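Local coordinates for protein oxidoreductase, fmn-binding (Shewanella oneidensis, PDB 4AWU) that binds flavin mononucleotide and, like others of its oxidoreductase family, probably transfers reducing equivalents between NADH or NADPH and carbon-carbon bonds, at residues 101-106 against 161-166; 128-133 against 142-147; 180-185 against 232-237. The protein carries 1 engineered substitution. All coordinates share one frame; numbering follows the deposited sequence.

Contacts 1 and 3 lie on neighbouring strands of a TIM barrel, 96-102 and 177-181, joined by a probable hydrogen bond of 3.1 Å from His181 N to Leu101 O; Tyr163 packs on Leu180. Their centres lie about 14 Å apart. Contact 2 is a hairpin nested in the loop that contact 1 closes; its centre is about 20 Å from each of the others, and it touches contact 1 through Arg106 and Val145. Contact 3, at the C-terminal ends of its strands, holds FMN and one 4-chlorophenol, while contact 2 holds a second, with the side chain of Phe142 about 8 Å from the first chlorophenol.

Contact 1 (101-106 against 161-166); sequences LWHVGR and ADYRQA
Leu101 and Tyr163 meet where a barrel strand is covered by a helix, and the apolar part of the contact is theirs together with Ala166. CG of Leu101 is anti to its carbonyl carbon (chi1 -56°), which sends the branched end toward the helix. There CD1 lies 4.0 Å from Ala166 CB and CD2 stays close to the same methyl, while Leu101 CB rests 4.2 Å from Tyr163 CD1. The tyrosine reaches in across the end of the strand, and its OH ends 3.2 Å from His103 CB.

The polar part runs through one water, near the plane of the Tyr163 ring at its edge. It is 2.6 Å from Tyr163 OH, accepts from His103 N at 3.0 Å, and appears to donate to Leu101 O at 2.7 Å, so the hydroxyl is tied through it to the backbone at the strand's end and the loop after it. Within 101-106, Gly105 N makes a weak bond to His103 ND1.

After a long insertion that includes the hairpin of contact 2, helix 153-172 leads from strand 96-102 into the neighbouring parallel strand 177-181: the strand-to-helix packing of a beta-alpha-beta crossover in a TIM barrel.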
loop_
_atom_site.group_PDB
_atom_site.type_symbol
_atom_site.label_atom_id
_atom_site.label_comp_id
_atom_site.label_asym_id
_atom_site.label_seq_id
_atom_site.Cartn_x
_atom_site.Cartn_y
_atom_site.Cartn_z
ATOM N N LEU A 101 4.843 -3.672 -0.978
ATOM C CA LEU A 101 5.422 -4.092 -2.247
ATOM C C LEU A 101 4.531 -3.669 -3.400
ATOM O O LEU A 101 3.361 -4.049 -3.472
ATOM C CB LEU A 101 5.603 -5.603 -2.275
ATOM C CG LEU A 101 6.430 -6.193 -1.139
ATOM C CD1 LEU A 101 6.712 -7.651 -1.447
ATOM C CD2 LEU A 101 7.726 -5.416 -0.923
ATOM N N TRP A 102 5.112 -2.914 -4.322
ATOM C CA TRP A 102 4.350 -2.225 -5.348
ATOM C C TRP A 102 4.708 -2.688 -6.749
ATOM O O TRP A 102 5.886 -2.750 -7.110
ATOM C CB TRP A 102 4.662 -0.737 -5.257
ATOM C CG TRP A 102 3.606 0.176 -5.770
ATOM C CD1 TRP A 102 2.372 -0.162 -6.243
ATOM C CD2 TRP A 102 3.688 1.603 -5.842
ATOM N NE1 TRP A 102 1.681 0.970 -6.604
ATOM C CE2 TRP A 102 2.470 2.066 -6.370
ATOM C CE3 TRP A 102 4.678 2.532 -5.511
ATOM C CZ2 TRP A 102 2.215 3.421 -6.576
ATOM C CZ3 TRP A 102 4.422 3.875 -5.714
ATOM C CH2 TRP A 102 3.202 4.306 -6.241
ATOM N N HIS A 103 3.686 -3.008 -7.533
ATOM C CA HIS A 103 3.832 -3.085 -8.976
ATOM C C HIS A 103 2.645 -2.351 -9.594
ATOM O O HIS A 103 1.488 -2.721 -9.381
ATOM C CB HIS A 103 3.919 -4.530 -9.462
ATOM C CG HIS A 103 4.438 -4.651 -10.856
ATOM N ND1 HIS A 103 3.818 -4.044 -11.925
ATOM C CD2 HIS A 103 5.520 -5.287 -11.361
ATOM C CE1 HIS A 103 4.490 -4.310 -13.031
ATOM N NE2 HIS A 103 5.529 -5.059 -12.715
ATOM N N VAL A 104 2.938 -1.287 -10.332
ATOM C CA VAL A 104 1.896 -0.386 -10.820
ATOM C C VAL A 104 1.212 -0.890 -12.076
ATOM O O VAL A 104 0.117 -0.444 -12.418
ATOM C CB VAL A 104 2.447 1.016 -11.122
ATOM C CG1 VAL A 104 3.039 1.633 -9.859
ATOM C CG2 VAL A 104 3.477 0.958 -12.244
ATOM N N GLY A 105 1.877 -1.789 -12.786
ATOM C CA GLY A 105 1.275 -2.422 -13.934
ATOM C C GLY A 105 1.139 -1.361 -14.997
ATOM O O GLY A 105 2.112 -0.685 -15.330
ATOM N N ARG A 106 -0.074 -1.187 -15.505
ATOM C CA ARG A 106 -0.316 -0.266 -16.606
ATOM C C ARG A 106 -0.280 1.192 -16.182
ATOM O O ARG A 106 -0.301 2.079 -17.032
ATOM C CB ARG A 106 -1.673 -0.560 -17.236
ATOM C CG ARG A 106 -2.844 -0.079 -16.405
ATOM C CD ARG A 106 -4.161 -0.523 -17.004
ATOM N NE ARG A 106 -5.301 -0.001 -16.259
ATOM C CZ ARG A 106 -6.570 -0.210 -16.589
ATOM N NH1 ARG A 106 -6.874 -0.936 -17.658
ATOM N NH2 ARG A 106 -7.536 0.307 -15.849
ATOM N N ALA A 161 8.053 -13.876 -9.236
ATOM C CA ALA A 161 9.428 -14.021 -8.766
ATOM C C ALA A 161 9.929 -12.722 -8.141
ATOM O O ALA A 161 10.559 -12.737 -7.081
ATOM C CB ALA A 161 10.342 -14.440 -9.911
ATOM N N ASP A 162 9.649 -11.607 -8.810
ATOM C CA ASP A 162 10.053 -10.293 -8.329
ATOM C C ASP A 162 9.373 -9.956 -7.004
ATOM O O ASP A 162 9.996 -9.388 -6.111
ATOM C CB ASP A 162 9.728 -9.219 -9.364
ATOM C CG ASP A 162 10.537 -9.369 -10.631
ATOM O OD1 ASP A 162 11.605 -10.016 -10.586
ATOM O OD2 ASP A 162 10.111 -8.828 -11.668
ATOM N N TYR A 163 8.095 -10.302 -6.877
ATOM C CA TYR A 163 7.390 -10.095 -5.617
ATOM C C TYR A 163 8.040 -10.927 -4.524
ATOM O O TYR A 163 8.266 -10.448 -3.421
ATOM C CB TYR A 163 5.921 -10.500 -5.739
ATOM C CG TYR A 163 4.994 -9.392 -6.178
ATOM C CD1 TYR A 163 4.747 -8.299 -5.357
ATOM C CD2 TYR A 163 4.344 -9.451 -7.402
ATOM C CE1 TYR A 163 3.893 -7.295 -5.748
ATOM C CE2 TYR A 163 3.482 -8.452 -7.803
ATOM C CZ TYR A 163 3.260 -7.373 -6.972
ATOM O OH TYR A 163 2.401 -6.379 -7.367
ATOM N N ARG A 164 8.342 -12.181 -4.840
ATOM C CA ARG A 164 8.917 -13.094 -3.860
ATOM C C ARG A 164 10.268 -12.582 -3.377
ATOM O O ARG A 164 10.572 -12.608 -2.178
ATOM C CB ARG A 164 9.095 -14.484 -4.468
ATOM C CG ARG A 164 9.417 -15.550 -3.444
ATOM C CD ARG A 164 9.799 -16.864 -4.103
ATOM N NE ARG A 164 9.676 -17.984 -3.177
ATOM C CZ ARG A 164 10.568 -18.291 -2.241
ATOM N NH1 ARG A 164 11.666 -17.559 -2.088
ATOM N NH2 ARG A 164 10.356 -19.331 -1.446
ATOM N N GLN A 165 11.080 -12.123 -4.321
ATOM C CA GLN A 165 12.410 -11.635 -3.998
ATOM C C GLN A 165 12.313 -10.327 -3.229
ATOM O O GLN A 165 13.081 -10.088 -2.299
ATOM C CB GLN A 165 13.233 -11.424 -5.265
ATOM C CG GLN A 165 14.661 -10.979 -4.987
ATOM C CD GLN A 165 15.433 -11.999 -4.171
ATOM O OE1 GLN A 165 15.425 -13.192 -4.479
ATOM N NE2 GLN A 165 16.095 -11.535 -3.121
ATOM N N ALA A 166 11.366 -9.483 -3.628
ATOM C CA ALA A 166 11.129 -8.214 -2.943
ATOM C C ALA A 166 10.793 -8.454 -1.479
ATOM O O ALA A 166 11.184 -7.676 -0.604
ATOM C CB ALA A 166 10.004 -7.451 -3.622
HETATM O O HOH W 1 1.796 -4.440 -5.670
#

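Contact 2 (128-133 against 142-147); sequences NVKVFV and FVDVAV. With 4CH (4-chlorophenol), chain E.
Phe132 and Phe142 pair across a two-stranded antiparallel hairpin, both on the same face of it, and Phe132 can be followed outward atom by atom. Its CB sits over the Phe142 ring in a CH-pi contact, 4.3 Å from the centroid, and also meets C1 of 4-chlorophenol. With CG anti to the backbone N (chi1 -173°), the ring then carries on past Phe142 and turns its edge to that ring's face: CD2 lies 3.7 Å from Phe142 CE2, and the planes make 85°, a T-shaped pair. One face of the Phe132 ring takes the ligand, whose C5 is 3.2 Å above the centre. CG and CE1 meet C5, CD1 comes within 3.3 Å of C6, CE2 nears the chlorine, and the tip, CZ, is 3.7 Å from C5. Phe132 thus lies flat on the phenol ring, while Phe142 meets mainly its chlorine end, CE2 touching CL9 at 3.7 Å.

Behind them the strands are joined by paired backbone bonds between Val131 and Val143 and, further along, by Val145 N to Val129 O. Val131 and Val143 share the other face, and Val133 CG2 presses on Val143 CG2 at 3.4 Å, a tight fit. Lys130 NZ makes a weak, long salt bridge with Asp144 OD1.

The hairpin, strands 130-133 and 141-144, lies in the connection between barrel strand 96-102 and helix 153-172. Trp70 and Ala69, from the loop after strand 53-60, adjoin Phe132.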
loop_
_atom_site.group_PDB
_atom_site.type_symbol
_atom_site.label_atom_id
_atom_site.label_comp_id
_atom_site.label_asym_id
_atom_site.label_seq_id
_atom_site.Cartn_x
_atom_site.Cartn_y
_atom_site.Cartn_z
ATOM N N ASN A 128 -7.601 8.366 -18.982
ATOM C CA ASN A 128 -7.540 9.642 -18.275
ATOM C C ASN A 128 -6.621 9.617 -17.060
ATOM O O ASN A 128 -6.684 10.503 -16.209
ATOM C CB ASN A 128 -8.941 10.077 -17.842
ATOM C CG ASN A 128 -9.861 10.329 -19.017
ATOM O OD1 ASN A 128 -9.419 10.761 -20.083
ATOM N ND2 ASN A 128 -11.150 10.060 -18.829
ATOM N N VAL A 129 -5.762 8.607 -16.982
ATOM C CA VAL A 129 -4.865 8.466 -15.843
ATOM C C VAL A 129 -3.477 8.986 -16.185
ATOM O O VAL A 129 -2.947 8.715 -17.264
ATOM C CB VAL A 129 -4.763 7.003 -15.381
ATOM C CG1 VAL A 129 -3.643 6.843 -14.361
ATOM C CG2 VAL A 129 -6.089 6.544 -14.802
ATOM N N LYS A 130 -2.894 9.734 -15.254
ATOM C CA LYS A 130 -1.575 10.312 -15.452
ATOM C C LYS A 130 -0.618 9.862 -14.361
ATOM O O LYS A 130 -1.022 9.626 -13.222
ATOM C CB LYS A 130 -1.659 11.837 -15.448
ATOM C CG LYS A 130 -2.719 12.401 -16.379
ATOM C CD LYS A 130 -2.216 13.638 -17.099
ATOM C CE LYS A 130 -3.287 14.228 -17.999
ATOM N NZ LYS A 130 -2.724 15.226 -18.947
ATOM N N VAL A 131 0.653 9.736 -14.723
ATOM C CA VAL A 131 1.709 9.533 -13.745
ATOM C C VAL A 131 2.697 10.687 -13.854
ATOM O O VAL A 131 2.623 11.489 -14.784
ATOM C CB VAL A 131 2.435 8.191 -13.940
ATOM C CG1 VAL A 131 1.487 7.039 -13.657
ATOM C CG2 VAL A 131 3.022 8.087 -15.344
ATOM N N PHE A 132 3.613 10.775 -12.900
ATOM C CA PHE A 132 4.574 11.865 -12.873
ATOM C C PHE A 132 5.917 11.363 -13.381
ATOM O O PHE A 132 6.378 10.297 -12.976
ATOM C CB PHE A 132 4.704 12.411 -11.451
ATOM C CG PHE A 132 5.546 13.652 -11.349
ATOM C CD1 PHE A 132 6.919 13.559 -11.232
ATOM C CD2 PHE A 132 4.961 14.906 -11.364
ATOM C CE1 PHE A 132 7.699 14.694 -11.134
ATOM C CE2 PHE A 132 5.738 16.050 -11.265
ATOM C CZ PHE A 132 7.107 15.942 -11.151
ATOM N N VAL A 133 6.534 12.125 -14.279
ATOM C CA VAL A 133 7.806 11.725 -14.872
ATOM C C VAL A 133 8.873 12.798 -14.715
ATOM O O VAL A 133 8.603 13.986 -14.871
ATOM C CB VAL A 133 7.652 11.407 -16.375
ATOM C CG1 VAL A 133 9.017 11.317 -17.051
ATOM C CG2 VAL A 133 6.876 10.113 -16.562
ATOM N N PHE A 142 3.394 15.742 -14.996
ATOM C CA PHE A 142 2.458 14.650 -15.212
ATOM C C PHE A 142 2.280 14.366 -16.694
ATOM O O PHE A 142 2.147 15.280 -17.507
ATOM C CB PHE A 142 1.106 14.966 -14.575
ATOM C CG PHE A 142 1.085 14.789 -13.086
ATOM C CD1 PHE A 142 0.756 13.564 -12.527
ATOM C CD2 PHE A 142 1.400 15.843 -12.245
ATOM C CE1 PHE A 142 0.738 13.395 -11.156
ATOM C CE2 PHE A 142 1.383 15.680 -10.875
ATOM C CZ PHE A 142 1.051 14.456 -10.330
ATOM N N VAL A 143 2.283 13.084 -17.032
ATOM C CA VAL A 143 2.085 12.646 -18.402
ATOM C C VAL A 143 1.068 11.517 -18.408
ATOM O O VAL A 143 0.875 10.838 -17.399
ATOM C CB VAL A 143 3.399 12.149 -19.022
ATOM C CG1 VAL A 143 4.389 13.294 -19.144
ATOM C CG2 VAL A 143 3.984 11.018 -18.190
ATOM N N ASP A 144 0.412 11.318 -19.542
ATOM C CA ASP A 144 -0.563 10.249 -19.667
ATOM C C ASP A 144 0.146 8.911 -19.636
ATOM O O ASP A 144 1.243 8.771 -20.170
ATOM C CB ASP A 144 -1.351 10.390 -20.968
ATOM C CG ASP A 144 -2.292 11.574 -20.949
ATOM O OD1 ASP A 144 -1.819 12.715 -21.133
ATOM O OD2 ASP A 144 -3.505 11.359 -20.747
ATOM N N VAL A 145 -0.479 7.931 -18.997
ATOM C CA VAL A 145 0.071 6.585 -18.964
ATOM C C VAL A 145 0.086 6.005 -20.370
ATOM O O VAL A 145 -0.696 6.412 -21.227
ATOM C CB VAL A 145 -0.737 5.662 -18.032
ATOM C CG1 VAL A 145 -0.576 6.107 -16.585
ATOM C CG2 VAL A 145 -2.209 5.637 -18.432
ATOM N N ALA A 146 0.984 5.056 -20.601
ATOM C CA ALA A 146 1.088 4.412 -21.900
ATOM C C ALA A 146 0.150 3.217 -21.956
ATOM O O ALA A 146 -0.386 2.786 -20.934
ATOM C CB ALA A 146 2.518 3.975 -22.159
ATOM N N VAL A 147 -0.053 2.686 -23.155
ATOM C CA VAL A 147 -0.864 1.492 -23.320
ATOM C C VAL A 147 -0.030 0.291 -22.910
ATOM O O VAL A 147 1.106 0.144 -23.357
ATOM C CB VAL A 147 -1.321 1.314 -24.776
ATOM C CG1 VAL A 147 -2.192 0.072 -24.910
ATOM C CG2 VAL A 147 -2.068 2.550 -25.250
HETATM CL CL9 4CH E . 3.646 15.921 -8.004
HETATM C C4 4CH E . 4.392 14.365 -7.970
HETATM C C5 4CH E . 5.768 14.252 -8.110
HETATM C C6 4CH E . 6.365 13.000 -8.058
HETATM C C1 4CH E . 5.581 11.873 -7.870
HETATM O O7 4CH E . 6.174 10.636 -7.789
HETATM C C2 4CH E . 4.206 11.981 -7.731
HETATM C C3 4CH E . 3.609 13.232 -7.781
#

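Contact 3 (180-185 against 232-237); sequences LHAANG and VRLAPL. With FMN (flavin mononucleotide), chain B; 4CH (4-chlorophenol), chain D.
The imidazole of His181, on the strand paired with that of Arg233, lies between flavin and indole. Over one face is FMN O2, 3.1 Å above the plane and toward the rim; the indole of Trp102 stacks on the opposite face. At the edge, NE2 is hydrogen-bonded to O7 of 4-chlorophenol at 2.8 Å, and Ala183 CB also lies in plane. Ala183 N donates to ND1, tilted 25° from the ring plane, so the ring is gripped at both nitrogens. With the imidazole cut back to an alanine, O7 would probably lose this hydrogen-bonding mate, and a gap would be likely to open between Trp102 and the flavin carbonyl.

The other flat group, the guanidinium of Arg233, presents its edge to FMN N1. Its chain leaves with CG anti to the backbone N (chi1 -164°) and stays extended as far as NE, which carries it to the flavin. NH1 donates to O2 at 2.8 Å and also to O2', while NH2 donates to O3' at 2.7 Å; three bonds thus clamp the pyrimidine end of the flavin and the ribityl chain.

Backbone bonds set both residues in parallel register: Arg233 N to Leu180 O is 2.8 Å, and Ala182 N to Arg233 O is 3.0 Å. Beyond them a water bridges Ala182 O and Ala235 N, and the methyls of Ala183 and Ala235 meet.

Strands 177-181 and 230-234 are adjacent in the barrel. Leu180 packs outward on helix 212-225, Val232 and Leu234 on helix 248-261, and strand 266-270 flanks Arg233.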
loop_
_atom_site.group_PDB
_atom_site.type_symbol
_atom_site.label_atom_id
_atom_site.label_comp_id
_atom_site.label_asym_id
_atom_site.label_seq_id
_atom_site.Cartn_x
_atom_site.Cartn_y
_atom_site.Cartn_z
ATOM N N LEU A 180 1.203 -6.488 0.409
ATOM C CA LEU A 180 1.016 -6.571 -1.024
ATOM C C LEU A 180 0.059 -5.479 -1.452
ATOM O O LEU A 180 -1.085 -5.437 -1.007
ATOM C CB LEU A 180 0.445 -7.925 -1.414
ATOM C CG LEU A 180 0.130 -8.044 -2.901
ATOM C CD1 LEU A 180 1.397 -7.854 -3.733
ATOM C CD2 LEU A 180 -0.519 -9.388 -3.179
ATOM N N HIS A 181 0.530 -4.586 -2.312
ATOM C CA HIS A 181 -0.331 -3.547 -2.841
ATOM C C HIS A 181 -1.186 -4.126 -3.962
ATOM O O HIS A 181 -0.740 -4.236 -5.100
ATOM C CB HIS A 181 0.490 -2.366 -3.348
ATOM C CG HIS A 181 -0.315 -1.124 -3.550
ATOM N ND1 HIS A 181 -1.695 -1.126 -3.546
ATOM C CD2 HIS A 181 0.059 0.162 -3.743
ATOM C CE1 HIS A 181 -2.133 0.104 -3.736
ATOM N NE2 HIS A 181 -1.090 0.905 -3.861
ATOM N N ALA A 182 -2.415 -4.506 -3.627
ATOM C CA ALA A 182 -3.325 -5.081 -4.608
ATOM C C ALA A 182 -4.511 -4.148 -4.800
ATOM O O ALA A 182 -5.621 -4.592 -5.094
ATOM C CB ALA A 182 -3.793 -6.447 -4.149
ATOM N N ALA A 183 -4.260 -2.850 -4.672
ATOM C CA ALA A 183 -5.324 -1.858 -4.618
ATOM C C ALA A 183 -5.081 -0.722 -5.603
ATOM O O ALA A 183 -4.100 -0.722 -6.348
ATOM C CB ALA A 183 -5.449 -1.295 -3.195
ATOM N N ASN A 184 -5.999 0.237 -5.596
ATOM C CA ASN A 184 -5.874 1.478 -6.348
ATOM C C ASN A 184 -5.423 1.294 -7.790
ATOM O O ASN A 184 -4.605 2.058 -8.301
ATOM C CB ASN A 184 -4.951 2.449 -5.609
ATOM C CG ASN A 184 -5.508 2.859 -4.256
ATOM O OD1 ASN A 184 -6.717 2.848 -4.036
ATOM N ND2 ASN A 184 -4.624 3.223 -3.345
ATOM N N GLY A 185 -5.981 0.277 -8.439
ATOM C CA GLY A 185 -5.858 0.116 -9.875
ATOM C C GLY A 185 -4.473 -0.242 -10.364
ATOM O O GLY A 185 -4.163 -0.053 -11.539
ATOM N N VAL A 232 -2.051 -7.817 2.958
ATOM C CA VAL A 232 -2.484 -7.452 1.616
ATOM C C VAL A 232 -3.430 -6.275 1.700
ATOM O O VAL A 232 -4.249 -6.205 2.610
ATOM C CB VAL A 232 -3.202 -8.614 0.916
ATOM C CG1 VAL A 232 -3.715 -8.174 -0.453
ATOM C CG2 VAL A 232 -2.266 -9.804 0.782
ATOM N N ARG A 233 -3.307 -5.347 0.760
ATOM C CA ARG A 233 -4.213 -4.212 0.721
ATOM C C ARG A 233 -5.113 -4.275 -0.497
ATOM O O ARG A 233 -4.643 -4.453 -1.621
ATOM C CB ARG A 233 -3.449 -2.891 0.721
ATOM C CG ARG A 233 -4.357 -1.723 1.061
ATOM C CD ARG A 233 -3.612 -0.431 1.239
ATOM N NE ARG A 233 -4.319 0.422 2.186
ATOM C CZ ARG A 233 -4.247 1.745 2.224
ATOM N NH1 ARG A 233 -3.506 2.408 1.353
ATOM N NH2 ARG A 233 -4.933 2.403 3.145
ATOM N N LEU A 234 -6.410 -4.118 -0.259
ATOM C CA LEU A 234 -7.403 -4.094 -1.322
ATOM C C LEU A 234 -8.184 -2.789 -1.245
ATOM O O LEU A 234 -8.294 -2.185 -0.181
ATOM C CB LEU A 234 -8.363 -5.273 -1.171
ATOM C CG LEU A 234 -7.734 -6.667 -1.164
ATOM C CD1 LEU A 234 -8.763 -7.721 -0.794
ATOM C CD2 LEU A 234 -7.123 -6.972 -2.520
ATOM N N ALA A 235 -8.709 -2.348 -2.380
ATOM C CA ALA A 235 -9.588 -1.188 -2.423
ATOM C C ALA A 235 -10.828 -1.583 -3.208
ATOM O O ALA A 235 -10.907 -1.342 -4.406
ATOM C CB ALA A 235 -8.894 -0.015 -3.084
ATOM N N PRO A 236 -11.797 -2.209 -2.531
ATOM C CA PRO A 236 -12.935 -2.809 -3.236
ATOM C C PRO A 236 -13.797 -1.820 -4.019
ATOM O O PRO A 236 -14.255 -2.172 -5.109
ATOM C CB PRO A 236 -13.758 -3.441 -2.107
ATOM C CG PRO A 236 -12.808 -3.599 -0.971
ATOM C CD PRO A 236 -11.844 -2.465 -1.083
ATOM N N LEU A 237 -14.013 -0.619 -3.487
ATOM C CA LEU A 237 -15.027 0.280 -4.042
ATOM C C LEU A 237 -14.491 1.572 -4.653
ATOM O O LEU A 237 -15.132 2.155 -5.526
ATOM C CB LEU A 237 -16.073 0.613 -2.978
ATOM C CG LEU A 237 -16.785 -0.601 -2.380
ATOM C CD1 LEU A 237 -17.796 -0.160 -1.342
ATOM C CD2 LEU A 237 -17.457 -1.424 -3.474
HETATM N N1 FMN B . -2.125 3.980 -0.510
HETATM C C2 FMN B . -1.353 2.899 -0.865
HETATM O O2 FMN B . -1.855 1.777 -0.818
HETATM N N3 FMN B . -0.043 3.072 -1.268
HETATM C C4 FMN B . 0.487 4.341 -1.390
HETATM O O4 FMN B . 1.695 4.487 -1.579
HETATM C C4A FMN B . -0.291 5.428 -1.011
HETATM N N5 FMN B . 0.217 6.695 -1.105
HETATM C C5A FMN B . -0.552 7.777 -0.754
HETATM C C6 FMN B . 0.014 9.041 -0.791
HETATM C C7 FMN B . -0.723 10.145 -0.383
HETATM C C7M FMN B . -0.079 11.498 -0.438
HETATM C C8 FMN B . -2.047 9.979 0.022
HETATM C C8M FMN B . -2.846 11.154 0.507
HETATM C C9 FMN B . -2.603 8.706 0.079
HETATM C C9A FMN B . -1.841 7.594 -0.272
HETATM N N10 FMN B . -2.384 6.324 -0.244
HETATM C C10 FMN B . -1.604 5.246 -0.595
HETATM C "C1'" FMN B . -3.741 6.074 0.340
HETATM C "C2'" FMN B . -3.624 6.181 1.861
HETATM O "O2'" FMN B . -2.818 5.119 2.330
HETATM C "C3'" FMN B . -4.978 6.129 2.564
HETATM O "O3'" FMN B . -5.560 4.859 2.366
HETATM C "C4'" FMN B . -5.902 7.236 2.055
HETATM O "O4'" FMN B . -5.228 8.478 2.099
HETATM C "C5'" FMN B . -7.195 7.356 2.857
HETATM O "O5'" FMN B . -6.922 7.540 4.230
HETATM P P FMN B . -7.044 8.998 4.915
HETATM O O1P FMN B . -5.958 9.872 4.333
HETATM O O2P FMN B . -8.396 9.594 4.608
HETATM O O3P FMN B . -6.878 8.833 6.404
HETATM CL CL9 4CH D . -0.017 8.990 -4.320
HETATM C C4 4CH D . -0.671 7.402 -4.196
HETATM C C5 4CH D . 0.130 6.328 -4.532
HETATM C C6 4CH D . -0.369 5.043 -4.430
HETATM C C1 4CH D . -1.667 4.838 -4.002
HETATM O O7 4CH D . -2.135 3.553 -3.902
HETATM C C2 4CH D . -2.476 5.913 -3.662
HETATM C C3 4CH D . -1.976 7.203 -3.765
HETATM O O HOH W 2 -8.271 -3.601 -4.927
#